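Uncharacterized protein orp (Desulfovibrio gigas, PDB 2WFB) probably binds a mixed molybdenum-copper sulphide cluster and belongs to the dinitrogenase iron-molybdenum cofactor family. Local coordinates at residues I7-E12 and L98-A103; V70-Y75 and Q105-G110. All coordinates share one frame; numbering follows the deposited sequence.

Contact 1: residues I7-E12 and L98-A103; sequences IAVTAE and LTVRQA
Val9 on strand 6-11 and Val100 in the first turn of helix 100-108 lie branch against branch, and theirs is the main apolar meeting of the two segments. The two branches pass one another, running opposite ways: CG1 of Val100 settles against CB of Val9 at 3.9 Å, while Val100 CG2 rests beside Val9 CG1 at 4.0 Å. With CG1 anti to the backbone N in both (-176° in Val9), each valine spreads its two methyls across the other. Further along the strand, Val100 CG2 also reaches Ala11 CB, 4.3 Å away. The buried interface thus lays a helix start on one face of the central strand of a mixed five-stranded sheet, consistent with the ribonuclease H-like fold known for this family. Val31 on strand 29-34 packs against Val100, and Val104 in the helix against Val9.

Polar bonds shape the helix end itself. Thr99 is the N-cap and forms a capping box with Gln102: Thr99 OG1 accepts from Gln102 N (3.2 Å), and Thr99 N donates almost straight to Gln102 OE1 (3.0 Å), tilted 31° from the amide carbonyl plane. Thr10 points away from the helix, its OG1 bonded to Asp21 O and Thr73 OG1.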
loop_
_atom_site.group_PDB
_atom_site.type_symbol
_atom_site.label_atom_id
_atom_site.label_comp_id
_atom_site.label_asym_id
_atom_site.label_seq_id
_atom_site.Cartn_x
_atom_site.Cartn_y
_atom_site.Cartn_z
ATOM N N ILE A 7 -7.056 -1.134 4.610
ATOM C CA ILE A 7 -5.667 -1.537 4.446
ATOM C C ILE A 7 -5.382 -1.637 2.945
ATOM O O ILE A 7 -6.006 -2.428 2.268
ATOM C CB ILE A 7 -5.406 -2.889 5.125
ATOM C CG1 ILE A 7 -5.832 -2.836 6.607
ATOM C CG2 ILE A 7 -3.933 -3.268 4.930
ATOM C CD1 ILE A 7 -5.925 -4.196 7.308
ATOM N N ALA A 8 -4.472 -0.798 2.442
ATOM C CA ALA A 8 -4.029 -0.886 1.061
ATOM C C ALA A 8 -2.768 -1.752 0.976
ATOM O O ALA A 8 -1.870 -1.641 1.787
ATOM C CB ALA A 8 -3.755 0.489 0.492
ATOM N N VAL A 9 -2.723 -2.627 -0.009
ATOM C CA VAL A 9 -1.563 -3.476 -0.189
ATOM C C VAL A 9 -1.143 -3.331 -1.647
ATOM O O VAL A 9 -1.972 -3.523 -2.529
ATOM C CB VAL A 9 -1.870 -4.957 0.119
ATOM C CG1 VAL A 9 -0.589 -5.810 0.017
ATOM C CG2 VAL A 9 -2.488 -5.134 1.507
ATOM N N THR A 10 0.131 -2.994 -1.893
ATOM C CA THR A 10 0.660 -2.934 -3.266
ATOM C C THR A 10 0.546 -4.289 -3.954
ATOM O O THR A 10 0.850 -5.323 -3.368
ATOM C CB THR A 10 2.103 -2.429 -3.327
ATOM O OG1 THR A 10 2.933 -3.247 -2.487
ATOM C CG2 THR A 10 2.175 -0.987 -2.840
ATOM N N ALA A 11 0.072 -4.278 -5.201
ATOM C CA ALA A 11 -0.336 -5.504 -5.852
ATOM C C ALA A 11 0.073 -5.507 -7.318
ATOM O O ALA A 11 0.183 -4.457 -7.951
ATOM C CB ALA A 11 -1.827 -5.699 -5.713
ATOM N N GLU A 12 0.288 -6.702 -7.849
ATOM C CA GLU A 12 0.748 -6.871 -9.211
ATOM C C GLU A 12 -0.446 -6.970 -10.166
ATOM O O GLU A 12 -0.280 -6.989 -11.387
ATOM C CB GLU A 12 1.719 -8.087 -9.272
ATOM C CG GLU A 12 3.150 -7.705 -8.790
ATOM C CD GLU A 12 3.936 -8.813 -8.101
ATOM O OE1 GLU A 12 3.500 -9.978 -8.090
ATOM O OE2 GLU A 12 5.025 -8.514 -7.572
ATOM N N LEU A 98 5.102 -12.403 0.045
ATOM C CA LEU A 98 3.803 -12.784 0.641
ATOM C C LEU A 98 2.695 -12.538 -0.361
ATOM O O LEU A 98 2.838 -11.666 -1.253
ATOM C CB LEU A 98 3.545 -11.963 1.912
ATOM C CG LEU A 98 4.433 -12.189 3.128
ATOM C CD1 LEU A 98 4.012 -11.283 4.295
ATOM C CD2 LEU A 98 4.359 -13.644 3.573
ATOM N N THR A 99 1.614 -13.315 -0.263
ATOM C CA THR A 99 0.400 -12.970 -0.974
ATOM C C THR A 99 -0.290 -11.811 -0.267
ATOM O O THR A 99 0.031 -11.476 0.880
ATOM C CB THR A 99 -0.600 -14.137 -1.138
ATOM O OG1 THR A 99 -1.126 -14.487 0.131
ATOM C CG2 THR A 99 0.046 -15.352 -1.735
ATOM N N VAL A 100 -1.211 -11.166 -0.969
ATOM C CA VAL A 100 -1.921 -10.032 -0.395
ATOM C C VAL A 100 -2.662 -10.494 0.870
ATOM O O VAL A 100 -2.558 -9.835 1.912
ATOM C CB VAL A 100 -2.839 -9.309 -1.428
ATOM C CG1 VAL A 100 -3.785 -8.292 -0.731
ATOM C CG2 VAL A 100 -1.978 -8.588 -2.498
ATOM N N ARG A 101 -3.337 -11.637 0.784
ATOM C CA ARG A 101 -4.062 -12.173 1.930
ATOM C C ARG A 101 -3.144 -12.411 3.126
ATOM O O ARG A 101 -3.494 -12.069 4.257
ATOM C CB ARG A 101 -4.765 -13.466 1.534
ATOM C CG ARG A 101 -5.803 -13.940 2.541
ATOM C CD ARG A 101 -6.307 -15.347 2.217
ATOM N NE ARG A 101 -6.886 -15.462 0.879
ATOM C CZ ARG A 101 -8.137 -15.150 0.544
ATOM N NH1 ARG A 101 -9.002 -14.673 1.440
ATOM N NH2 ARG A 101 -8.528 -15.322 -0.710
ATOM N N GLN A 102 -1.958 -12.971 2.873
ATOM C CA GLN A 102 -1.002 -13.249 3.931
ATOM C C GLN A 102 -0.439 -11.991 4.542
ATOM O O GLN A 102 -0.195 -11.977 5.726
ATOM C CB GLN A 102 0.144 -14.111 3.426
ATOM C CG GLN A 102 -0.257 -15.563 3.062
ATOM C CD GLN A 102 0.827 -16.263 2.272
ATOM O OE1 GLN A 102 1.672 -15.618 1.644
ATOM N NE2 GLN A 102 0.815 -17.583 2.296
ATOM N N ALA A 103 -0.204 -10.936 3.753
ATOM C CA ALA A 103 0.325 -9.695 4.310
ATOM C C ALA A 103 -0.690 -9.009 5.254
ATOM O O ALA A 103 -0.327 -8.489 6.316
ATOM C CB ALA A 103 0.755 -8.741 3.204
#

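Contact 2: residues V70-Y75 and Q105-G110; sequences VLLTGY and QRFLDG
This is an apolar contact between helix and sheet, in which Phe107 from the last turns of helix 100-108 meets Val70 and Leu72 of strand 68-72. Both strand residues point toward the helix, being two apart on one face of the strand, and they take the ring at different places. Val70 and Phe107 meet head-on from sheet and helix, and Val70 lays CG1 over one face of the ring, a CH-pi contact 4.2 Å from the ring centroid and 16° off the ring normal. Its other methyl, CG2, reaches the far end of the ring, 3.9 Å from Phe107 CZ.

Leu72 instead runs roughly perpendicular to Phe107. Its second torsion is nearly eclipsed (6°), so the exact setting of its two methyls, and the distances measured from them, are less certain. As modelled, CD2 lies 3.8 Å from Phe107 CB, at the root of the side chain, while CD1 approaches the ring obliquely at Phe107 CD1 (4.1 Å). Phe107 holds CG anti to its own N (chi1 170°), which sends the ring off the helix onto the strand. Ile7 of strand 6-11 and Met114 of the C-terminal loop also touch Phe107.

Beyond Phe107 the chain turns out of the helix at Gly110, whose positive phi and whose N bonded back to Phe107 O (3.0 Å) belong to a Schellman motif. A helix packed on a mixed sheet of strand order 3-2-1-4-5 is consistent with the ribonuclease H-like fold.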
loop_
_atom_site.group_PDB
_atom_site.type_symbol
_atom_site.label_atom_id
_atom_site.label_comp_id
_atom_site.label_asym_id
_atom_site.label_seq_id
_atom_site.Cartn_x
_atom_site.Cartn_y
_atom_site.Cartn_z
ATOM N N VAL A 70 -3.661 2.402 6.161
ATOM C CA VAL A 70 -2.457 1.572 6.270
ATOM C C VAL A 70 -2.052 1.218 4.847
ATOM O O VAL A 70 -2.914 0.957 4.006
ATOM C CB VAL A 70 -2.751 0.249 7.005
ATOM C CG1 VAL A 70 -1.476 -0.668 7.081
ATOM C CG2 VAL A 70 -3.282 0.513 8.411
ATOM N N LEU A 71 -0.752 1.221 4.585
ATOM C CA LEU A 71 -0.233 0.728 3.316
ATOM C C LEU A 71 0.807 -0.358 3.599
ATOM O O LEU A 71 1.773 -0.132 4.338
ATOM C CB LEU A 71 0.411 1.861 2.520
ATOM C CG LEU A 71 1.214 1.308 1.332
ATOM C CD1 LEU A 71 0.291 1.034 0.149
ATOM C CD2 LEU A 71 2.390 2.171 1.001
ATOM N N LEU A 72 0.607 -1.513 2.997
ATOM C CA LEU A 72 1.543 -2.614 3.114
ATOM C C LEU A 72 2.265 -2.828 1.775
ATOM O O LEU A 72 1.620 -2.918 0.735
ATOM C CB LEU A 72 0.792 -3.866 3.499
ATOM C CG LEU A 72 0.472 -4.213 4.986
ATOM C CD1 LEU A 72 0.800 -3.194 6.081
ATOM C CD2 LEU A 72 -0.897 -4.872 5.127
ATOM N N THR A 73 3.594 -2.925 1.810
ATOM C CA THR A 73 4.411 -2.945 0.594
ATOM C C THR A 73 5.799 -3.568 0.831
ATOM O O THR A 73 6.076 -4.111 1.915
ATOM C CB THR A 73 4.542 -1.491 -0.059
ATOM O OG1 THR A 73 5.148 -1.608 -1.365
ATOM C CG2 THR A 73 5.370 -0.494 0.810
ATOM N N GLY A 74 6.647 -3.514 -0.206
ATOM C CA GLY A 74 8.043 -3.886 -0.074
ATOM C C GLY A 74 8.892 -2.672 0.259
ATOM O O GLY A 74 9.322 -2.507 1.401
ATOM N N TYR A 75 9.111 -1.819 -0.742
ATOM C CA TYR A 75 10.020 -0.672 -0.646
ATOM C C TYR A 75 9.282 0.624 -0.951
ATOM O O TYR A 75 8.414 0.665 -1.840
ATOM C CB TYR A 75 11.188 -0.827 -1.660
ATOM C CG TYR A 75 11.995 -2.075 -1.436
ATOM C CD1 TYR A 75 13.040 -2.081 -0.512
ATOM C CD2 TYR A 75 11.689 -3.254 -2.094
ATOM C CE1 TYR A 75 13.779 -3.217 -0.268
ATOM C CE2 TYR A 75 12.426 -4.421 -1.859
ATOM C CZ TYR A 75 13.476 -4.381 -0.944
ATOM O OH TYR A 75 14.234 -5.505 -0.676
ATOM N N GLN A 105 -3.136 -10.550 6.834
ATOM C CA GLN A 105 -3.149 -11.434 8.021
ATOM C C GLN A 105 -1.963 -11.226 8.961
ATOM O O GLN A 105 -2.182 -11.133 10.172
ATOM C CB GLN A 105 -3.329 -12.920 7.647
ATOM C CG GLN A 105 -3.626 -13.843 8.846
ATOM C CD GLN A 105 -4.971 -13.539 9.520
ATOM O OE1 GLN A 105 -5.025 -12.973 10.627
ATOM N NE2 GLN A 105 -6.059 -13.890 8.842
ATOM N N ARG A 106 -0.724 -11.147 8.446
ATOM C CA ARG A 106 0.450 -10.847 9.315
ATOM C C ARG A 106 0.341 -9.475 9.969
ATOM O O ARG A 106 0.715 -9.318 11.128
ATOM C CB ARG A 106 1.808 -10.880 8.594
ATOM C CG ARG A 106 2.205 -12.220 8.024
ATOM C CD ARG A 106 3.678 -12.602 8.261
ATOM N NE ARG A 106 4.647 -11.522 8.092
ATOM C CZ ARG A 106 5.849 -11.673 7.530
ATOM N NH1 ARG A 106 6.230 -12.853 7.029
ATOM N NH2 ARG A 106 6.671 -10.632 7.429
ATOM N N PHE A 107 -0.125 -8.481 9.212
ATOM C CA PHE A 107 -0.366 -7.152 9.774
ATOM C C PHE A 107 -1.376 -7.204 10.929
ATOM O O PHE A 107 -1.085 -6.691 12.002
ATOM C CB PHE A 107 -0.847 -6.128 8.735
ATOM C CG PHE A 107 -1.326 -4.843 9.364
ATOM C CD1 PHE A 107 -0.422 -3.964 9.953
ATOM C CD2 PHE A 107 -2.679 -4.548 9.426
ATOM C CE1 PHE A 107 -0.858 -2.787 10.577
ATOM C CE2 PHE A 107 -3.123 -3.380 10.049
ATOM C CZ PHE A 107 -2.208 -2.502 10.625
ATOM N N LEU A 108 -2.542 -7.800 10.697
ATOM C CA LEU A 108 -3.577 -7.942 11.748
ATOM C C LEU A 108 -3.131 -8.724 12.991
ATOM O O LEU A 108 -3.575 -8.437 14.120
ATOM C CB LEU A 108 -4.857 -8.549 11.179
ATOM C CG LEU A 108 -5.482 -7.680 10.085
ATOM C CD1 LEU A 108 -6.677 -8.386 9.514
ATOM C CD2 LEU A 108 -5.842 -6.277 10.573
ATOM N N ASP A 109 -2.252 -9.692 12.774
ATOM C CA ASP A 109 -1.704 -10.510 13.845
ATOM C C ASP A 109 -0.598 -9.793 14.621
ATOM O O ASP A 109 -0.004 -10.385 15.486
ATOM C CB ASP A 109 -1.171 -11.849 13.277
ATOM C CG ASP A 109 -2.280 -12.793 12.830
ATOM O OD1 ASP A 109 -3.472 -12.485 13.070
ATOM O OD2 ASP A 109 -1.976 -13.863 12.227
ATOM N N GLY A 110 -0.306 -8.530 14.306
ATOM C CA GLY A 110 0.735 -7.786 15.021
ATOM C C GLY A 110 2.176 -8.093 14.650
ATOM O O GLY A 110 3.095 -7.702 15.373
#

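Overall arrangement
Contacts 1 and 2 share helix 100-108, and their centres lie 8 Å apart. The helix start packs on strand 6-11, and its last turns reach strand 68-72 as well as Ile7. Those strands are parallel neighbours in the sheet, joined by probable hydrogen bonds from Ala8 N to Val70 O and from Leu72 N to Ala8 O, both 2.8 Å. Side chains carry the link too: Val9 CG1 of contact 1 comes within 3.7 Å of Leu72 O of contact 2, and Ile7 packs against Leu72. Along the chain the four segments alternate, so one helix, late in sequence, covers strands from the start and the middle. The model is the apo form, so it does not reveal where a cluster would sit relative to either contact.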